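Long-range contacts in heme-binding protein A (Haemophilus parasuis 29755, PDB 3TPA), which probably binds glutathione as the periplasmic solute-binding component of a transport system, despite a name that refers to heme: residues F422-F427 with K444-L449; A450-I455 with A462-Q467. The protein carries 1 engineered substitution. All blocks are in the same frame, centred on the assembly; numbering follows the deposited sequence.

Contact 1 (F422-F427 with K444-L449); sequences FLFPLF and KFEALL
The rings of F445 and F427 meet obliquely across two neighbouring helices of a family 5 solute-binding protein. Atoms CE2 and CZ of F445 reach the CB of F427, with CE2 to CB at 3.6 Å, while the carbonyl O of L423 lies at the edge of the F445 ring, near its plane. The F427 ring has the CB of L426 over the centre of one face, 3.6 Å above it, and CD2 of L423 at its edge; F472 meets this ring too. In F445, CG stands anti to the backbone N, and the flat side chain extends from helix 443-453 to its neighbour.

The axes of segments 422-427 and 444-449 come within 10.8 Å and run roughly antiparallel, 141° apart, a spacing wide enough for large side chains to fill. L449 suits the other end of the contact because its two methyls meet different parts of the facing helix: CD2 packs on L423 CB at 3.8 Å, and CD1 lies 3.7 Å from L423 O and also touches CA of F424. The two leucine side chains cross at about a right angle.

Polar groups gather beside this apolar layer. The carboxylate plane of E446 is turned 79° from the F424 ring, with OE2 3.9 Å from CE1. A bend at chi2 (86°) directs CD of E446, and the carboxylate is held by S428 OG at OE2 and by the backbone N of Q429 at OE1, two residues that follow segment 422-427 in the chain. Glutamate fits here because it has two oxygens to accept these donors. A water completes the join, donating to F427 O and to E446 OE1, each at 2.8 Å.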
loop_
_atom_site.group_PDB
_atom_site.type_symbol
_atom_site.label_atom_id
_atom_site.label_comp_id
_atom_site.label_asym_id
_atom_site.label_seq_id
_atom_site.Cartn_x
_atom_site.Cartn_y
_atom_site.Cartn_z
ATOM N N PHE A 422 -7.642 -1.590 -6.776
ATOM C CA PHE A 422 -7.913 -3.009 -6.526
ATOM C C PHE A 422 -8.505 -3.602 -7.812
ATOM O O PHE A 422 -7.969 -4.537 -8.386
ATOM C CB PHE A 422 -8.958 -3.214 -5.403
ATOM C CG PHE A 422 -8.441 -2.991 -4.009
ATOM C CD1 PHE A 422 -7.975 -4.056 -3.247
ATOM C CD2 PHE A 422 -8.466 -1.730 -3.442
ATOM C CE1 PHE A 422 -7.507 -3.865 -1.938
ATOM C CE2 PHE A 422 -7.985 -1.523 -2.124
ATOM C CZ PHE A 422 -7.513 -2.592 -1.379
ATOM N N LEU A 423 -9.621 -3.036 -8.252
ATOM C CA LEU A 423 -10.441 -3.641 -9.313
ATOM C C LEU A 423 -9.845 -3.602 -10.721
ATOM O O LEU A 423 -10.000 -4.543 -11.492
ATOM C CB LEU A 423 -11.818 -2.994 -9.345
ATOM C CG LEU A 423 -12.613 -3.069 -8.034
ATOM C CD1 LEU A 423 -13.870 -2.259 -8.204
ATOM C CD2 LEU A 423 -12.962 -4.497 -7.671
ATOM N N PHE A 424 -9.163 -2.522 -11.064
ATOM C CA PHE A 424 -8.548 -2.459 -12.391
ATOM C C PHE A 424 -7.349 -3.423 -12.523
ATOM O O PHE A 424 -7.261 -4.173 -13.490
ATOM C CB PHE A 424 -8.174 -1.007 -12.763
ATOM C CG PHE A 424 -7.762 -0.839 -14.199
ATOM C CD1 PHE A 424 -8.714 -0.603 -15.192
ATOM C CD2 PHE A 424 -6.438 -0.924 -14.556
ATOM C CE1 PHE A 424 -8.338 -0.452 -16.527
ATOM C CE2 PHE A 424 -6.050 -0.768 -15.881
ATOM C CZ PHE A 424 -6.996 -0.541 -16.870
ATOM N N PRO A 425 -6.415 -3.403 -11.562
ATOM C CA PRO A 425 -5.313 -4.370 -11.683
ATOM C C PRO A 425 -5.783 -5.825 -11.714
ATOM O O PRO A 425 -5.229 -6.633 -12.476
ATOM C CB PRO A 425 -4.479 -4.103 -10.429
ATOM C CG PRO A 425 -4.695 -2.649 -10.150
ATOM C CD PRO A 425 -6.155 -2.406 -10.512
ATOM N N LEU A 426 -6.775 -6.155 -10.887
ATOM C CA LEU A 426 -7.236 -7.540 -10.756
ATOM C C LEU A 426 -8.159 -8.021 -11.876
ATOM O O LEU A 426 -8.192 -9.207 -12.193
ATOM C CB LEU A 426 -7.974 -7.723 -9.429
ATOM C CG LEU A 426 -7.066 -7.641 -8.205
ATOM C CD1 LEU A 426 -7.846 -7.765 -6.907
ATOM C CD2 LEU A 426 -6.002 -8.719 -8.305
ATOM N N PHE A 427 -8.935 -7.119 -12.457
ATOM C CA PHE A 427 -10.058 -7.561 -13.291
ATOM C C PHE A 427 -10.191 -6.859 -14.653
ATOM O O PHE A 427 -11.144 -7.109 -15.396
ATOM C CB PHE A 427 -11.381 -7.418 -12.505
ATOM C CG PHE A 427 -11.397 -8.146 -11.171
ATOM C CD1 PHE A 427 -11.060 -9.489 -11.083
ATOM C CD2 PHE A 427 -11.756 -7.472 -10.009
ATOM C CE1 PHE A 427 -11.084 -10.154 -9.853
ATOM C CE2 PHE A 427 -11.771 -8.116 -8.775
ATOM C CZ PHE A 427 -11.425 -9.460 -8.693
ATOM N N LYS A 444 -19.728 -4.713 -19.349
ATOM C CA LYS A 444 -20.353 -3.715 -18.489
ATOM C C LYS A 444 -19.465 -3.351 -17.320
ATOM O O LYS A 444 -19.326 -2.179 -16.975
ATOM C CB LYS A 444 -21.709 -4.210 -17.959
ATOM C CG LYS A 444 -22.392 -3.203 -17.031
ATOM C CD LYS A 444 -22.642 -1.850 -17.719
ATOM C CE LYS A 444 -23.537 -0.958 -16.853
ATOM N NZ LYS A 444 -23.859 0.366 -17.465
ATOM N N PHE A 445 -18.878 -4.375 -16.706
ATOM C CA PHE A 445 -17.962 -4.202 -15.583
ATOM C C PHE A 445 -16.813 -3.283 -16.014
ATOM O O PHE A 445 -16.470 -2.332 -15.313
ATOM C CB PHE A 445 -17.446 -5.575 -15.107
ATOM C CG PHE A 445 -16.339 -5.493 -14.089
ATOM C CD1 PHE A 445 -16.622 -5.535 -12.729
ATOM C CD2 PHE A 445 -15.024 -5.354 -14.491
ATOM C CE1 PHE A 445 -15.617 -5.435 -11.783
ATOM C CE2 PHE A 445 -14.014 -5.263 -13.560
ATOM C CZ PHE A 445 -14.311 -5.304 -12.200
ATOM N N GLU A 446 -16.236 -3.551 -17.179
ATOM C CA GLU A 446 -15.092 -2.758 -17.647
ATOM C C GLU A 446 -15.489 -1.298 -17.891
ATOM O O GLU A 446 -14.684 -0.386 -17.673
ATOM C CB GLU A 446 -14.494 -3.366 -18.933
ATOM C CG GLU A 446 -13.169 -2.734 -19.385
ATOM C CD GLU A 446 -11.953 -3.352 -18.707
ATOM O OE1 GLU A 446 -11.904 -4.590 -18.534
ATOM O OE2 GLU A 446 -11.032 -2.600 -18.344
ATOM N N ALA A 447 -16.719 -1.075 -18.366
ATOM C CA ALA A 447 -17.210 0.281 -18.603
ATOM C C ALA A 447 -17.408 1.041 -17.297
ATOM O O ALA A 447 -17.094 2.234 -17.211
ATOM C CB ALA A 447 -18.520 0.257 -19.419
ATOM N N LEU A 448 -17.925 0.355 -16.276
ATOM C CA LEU A 448 -18.061 0.973 -14.961
ATOM C C LEU A 448 -16.699 1.374 -14.381
ATOM O O LEU A 448 -16.575 2.431 -13.765
ATOM C CB LEU A 448 -18.796 0.061 -13.976
ATOM C CG LEU A 448 -20.263 -0.218 -14.297
ATOM C CD1 LEU A 448 -20.800 -1.306 -13.392
ATOM C CD2 LEU A 448 -21.078 1.064 -14.142
ATOM N N LEU A 449 -15.676 0.542 -14.573
ATOM C CA LEU A 449 -14.349 0.890 -14.035
ATOM C C LEU A 449 -13.821 2.143 -14.723
ATOM O O LEU A 449 -13.262 3.033 -14.081
ATOM C CB LEU A 449 -13.324 -0.244 -14.197
ATOM C CG LEU A 449 -13.521 -1.548 -13.432
ATOM C CD1 LEU A 449 -12.214 -2.345 -13.420
ATOM C CD2 LEU A 449 -13.980 -1.250 -12.003
HETATM O O HOH W 1 -13.277 -6.627 -17.147
#

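Contact 2 (A450-I455 with A462-Q467); sequences ASAAQI and AKLYQQ. Engineered in segment 450-455: I455 (natural residue Thr). Unlike the reference sequence in segment 450-455: A453 (reference Val).
A452 and Y465 meet in a CH-pi contact, the methyl group of the alanine lying over one face of the tyrosine ring. Its CB is 3.6 Å from the ring centroid, 27° off the normal, and is displaced toward the rim on the side of CZ and OH. The pair joins the C-terminal end of helix 443-453 to helix 458-475, forming part of a helical hairpin.

In Y465, CG lies anti to the carbonyl carbon and beside the backbone N (chi1 -72°). Although its CB does not point at the other segment, the ring reaches across to A452, bringing its CZ and OH end to the methyl. L464 has the same first torsion, but its CB faces A452 directly, the two CB atoms being 3.9 Å apart. Its second torsion is extended (chi2 171°) and places CD1 against the backbone of A452, 3.8 Å from CA.

Alanine suits the site because its short side chain lets the helices come close: the CA atoms of A452 and L464 are 6.0 Å apart. R461, on the same helix as Y465, donates through NE to A452 O, and its NH2 makes a weak hydrogen bond with Y465 OH. No hydrogen bond joins the two segments themselves, so their contact rests on dispersion and shape, while the neighbouring guanidinium serves the polar atoms at its margin.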
loop_
_atom_site.group_PDB
_atom_site.type_symbol
_atom_site.label_atom_id
_atom_site.label_comp_id
_atom_site.label_asym_id
_atom_site.label_seq_id
_atom_site.Cartn_x
_atom_site.Cartn_y
_atom_site.Cartn_z
ATOM N N ALA A 450 -13.994 2.210 -16.035
ATOM C CA ALA A 450 -13.496 3.358 -16.778
ATOM C C ALA A 450 -14.243 4.645 -16.375
ATOM O O ALA A 450 -13.633 5.679 -16.109
ATOM C CB ALA A 450 -13.578 3.086 -18.284
ATOM N N SER A 451 -15.566 4.574 -16.315
ATOM C CA SER A 451 -16.371 5.714 -15.878
ATOM C C SER A 451 -15.981 6.166 -14.488
ATOM O O SER A 451 -15.833 7.353 -14.239
ATOM C CB SER A 451 -17.864 5.367 -15.907
ATOM O OG SER A 451 -18.307 5.211 -17.250
ATOM N N ALA A 452 -15.824 5.212 -13.575
ATOM C CA ALA A 452 -15.530 5.529 -12.182
ATOM C C ALA A 452 -14.154 6.152 -12.009
ATOM O O ALA A 452 -13.978 7.038 -11.189
ATOM C CB ALA A 452 -15.669 4.282 -11.304
ATOM N N ALA A 453 -13.176 5.674 -12.767
ATOM C CA ALA A 453 -11.827 6.254 -12.753
ATOM C C ALA A 453 -11.734 7.654 -13.334
ATOM O O ALA A 453 -10.719 8.341 -13.166
ATOM C CB ALA A 453 -10.872 5.347 -13.502
ATOM N N GLN A 454 -12.769 8.057 -14.063
ATOM C CA GLN A 454 -12.758 9.323 -14.800
ATOM C C GLN A 454 -13.813 10.309 -14.314
ATOM O O GLN A 454 -14.009 11.362 -14.911
ATOM C CB GLN A 454 -12.867 9.055 -16.322
ATOM C CG GLN A 454 -11.533 8.430 -16.796
ATOM C CD GLN A 454 -11.638 7.483 -17.981
ATOM O OE1 GLN A 454 -11.327 6.283 -17.864
ATOM N NE2 GLN A 454 -12.017 8.014 -19.128
ATOM N N ILE A 455 -14.477 9.947 -13.220
ATOM C CA ILE A 455 -15.469 10.800 -12.571
ATOM C C ILE A 455 -14.898 11.272 -11.244
ATOM O O ILE A 455 -14.306 10.482 -10.524
ATOM C CB ILE A 455 -16.751 10.029 -12.239
ATOM C CG1 ILE A 455 -17.285 9.321 -13.469
ATOM C CG2 ILE A 455 -17.791 10.952 -11.650
ATOM C CD1 ILE A 455 -17.246 10.146 -14.679
ATOM N N ALA A 462 -18.595 5.922 -5.712
ATOM C CA ALA A 462 -18.910 4.834 -4.798
ATOM C C ALA A 462 -20.018 3.942 -5.341
ATOM O O ALA A 462 -19.930 2.717 -5.275
ATOM C CB ALA A 462 -19.273 5.372 -3.428
ATOM N N LYS A 463 -21.061 4.552 -5.888
ATOM C CA LYS A 463 -22.163 3.786 -6.453
ATOM C C LYS A 463 -21.709 3.001 -7.679
ATOM O O LYS A 463 -22.104 1.858 -7.882
ATOM C CB LYS A 463 -23.337 4.695 -6.808
ATOM C CG LYS A 463 -24.001 5.342 -5.595
ATOM C CD LYS A 463 -25.349 5.956 -5.973
ATOM C CE LYS A 463 -25.912 6.833 -4.861
ATOM N NZ LYS A 463 -25.211 8.145 -4.770
ATOM N N LEU A 464 -20.868 3.612 -8.498
ATOM C CA LEU A 464 -20.356 2.917 -9.670
ATOM C C LEU A 464 -19.544 1.693 -9.233
ATOM O O LEU A 464 -19.704 0.606 -9.789
ATOM C CB LEU A 464 -19.517 3.861 -10.545
ATOM C CG LEU A 464 -20.265 4.951 -11.332
ATOM C CD1 LEU A 464 -19.273 5.915 -11.958
ATOM C CD2 LEU A 464 -21.187 4.363 -12.413
ATOM N N TYR A 465 -18.691 1.869 -8.223
ATOM C CA TYR A 465 -17.887 0.752 -7.731
ATOM C C TYR A 465 -18.749 -0.337 -7.122
ATOM O O TYR A 465 -18.496 -1.528 -7.324
ATOM C CB TYR A 465 -16.760 1.215 -6.780
ATOM C CG TYR A 465 -15.666 1.932 -7.536
ATOM C CD1 TYR A 465 -15.006 1.300 -8.577
ATOM C CD2 TYR A 465 -15.324 3.247 -7.245
ATOM C CE1 TYR A 465 -14.025 1.934 -9.294
ATOM C CE2 TYR A 465 -14.322 3.899 -7.957
ATOM C CZ TYR A 465 -13.682 3.231 -8.982
ATOM O OH TYR A 465 -12.703 3.854 -9.719
ATOM N N GLN A 466 -19.795 0.059 -6.403
ATOM C CA GLN A 466 -20.669 -0.955 -5.820
ATOM C C GLN A 466 -21.318 -1.796 -6.913
ATOM O O GLN A 466 -21.484 -3.007 -6.760
ATOM C CB GLN A 466 -21.726 -0.329 -4.919
ATOM C CG GLN A 466 -21.175 0.128 -3.576
ATOM C CD GLN A 466 -22.267 0.526 -2.602
ATOM O OE1 GLN A 466 -23.367 0.900 -3.009
ATOM N NE2 GLN A 466 -21.972 0.435 -1.309
ATOM N N GLN A 467 -21.684 -1.133 -8.011
ATOM C CA GLN A 467 -22.274 -1.806 -9.141
ATOM C C GLN A 467 -21.292 -2.752 -9.803
ATOM O O GLN A 467 -21.657 -3.885 -10.137
ATOM C CB GLN A 467 -22.785 -0.801 -10.174
ATOM C CG GLN A 467 -24.017 -0.051 -9.739
ATOM C CD GLN A 467 -24.577 0.835 -10.827
ATOM O OE1 GLN A 467 -24.079 0.856 -11.952
ATOM N NE2 GLN A 467 -25.635 1.561 -10.499
#

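In the fold
Contact 1 closes before contact 2 opens along the chain, and their centres lie 9 Å apart on the same side of the molecule. Helix 443-453 belongs to both: its first part faces helix 420-427 in contact 1, and its last turn faces helix 458-475 in contact 2. The two contacts also touch directly. L423 CD1 packs on Y465 CD1 at 3.8 Å, and L448 CD2 meets L464 CD2 at 3.7 Å, so the three helices pack against one another through these side chains. P425 and L426 touch W412 of strand 407-413, connecting this helical cluster to the six-stranded mixed sheet of the solute-binding fold.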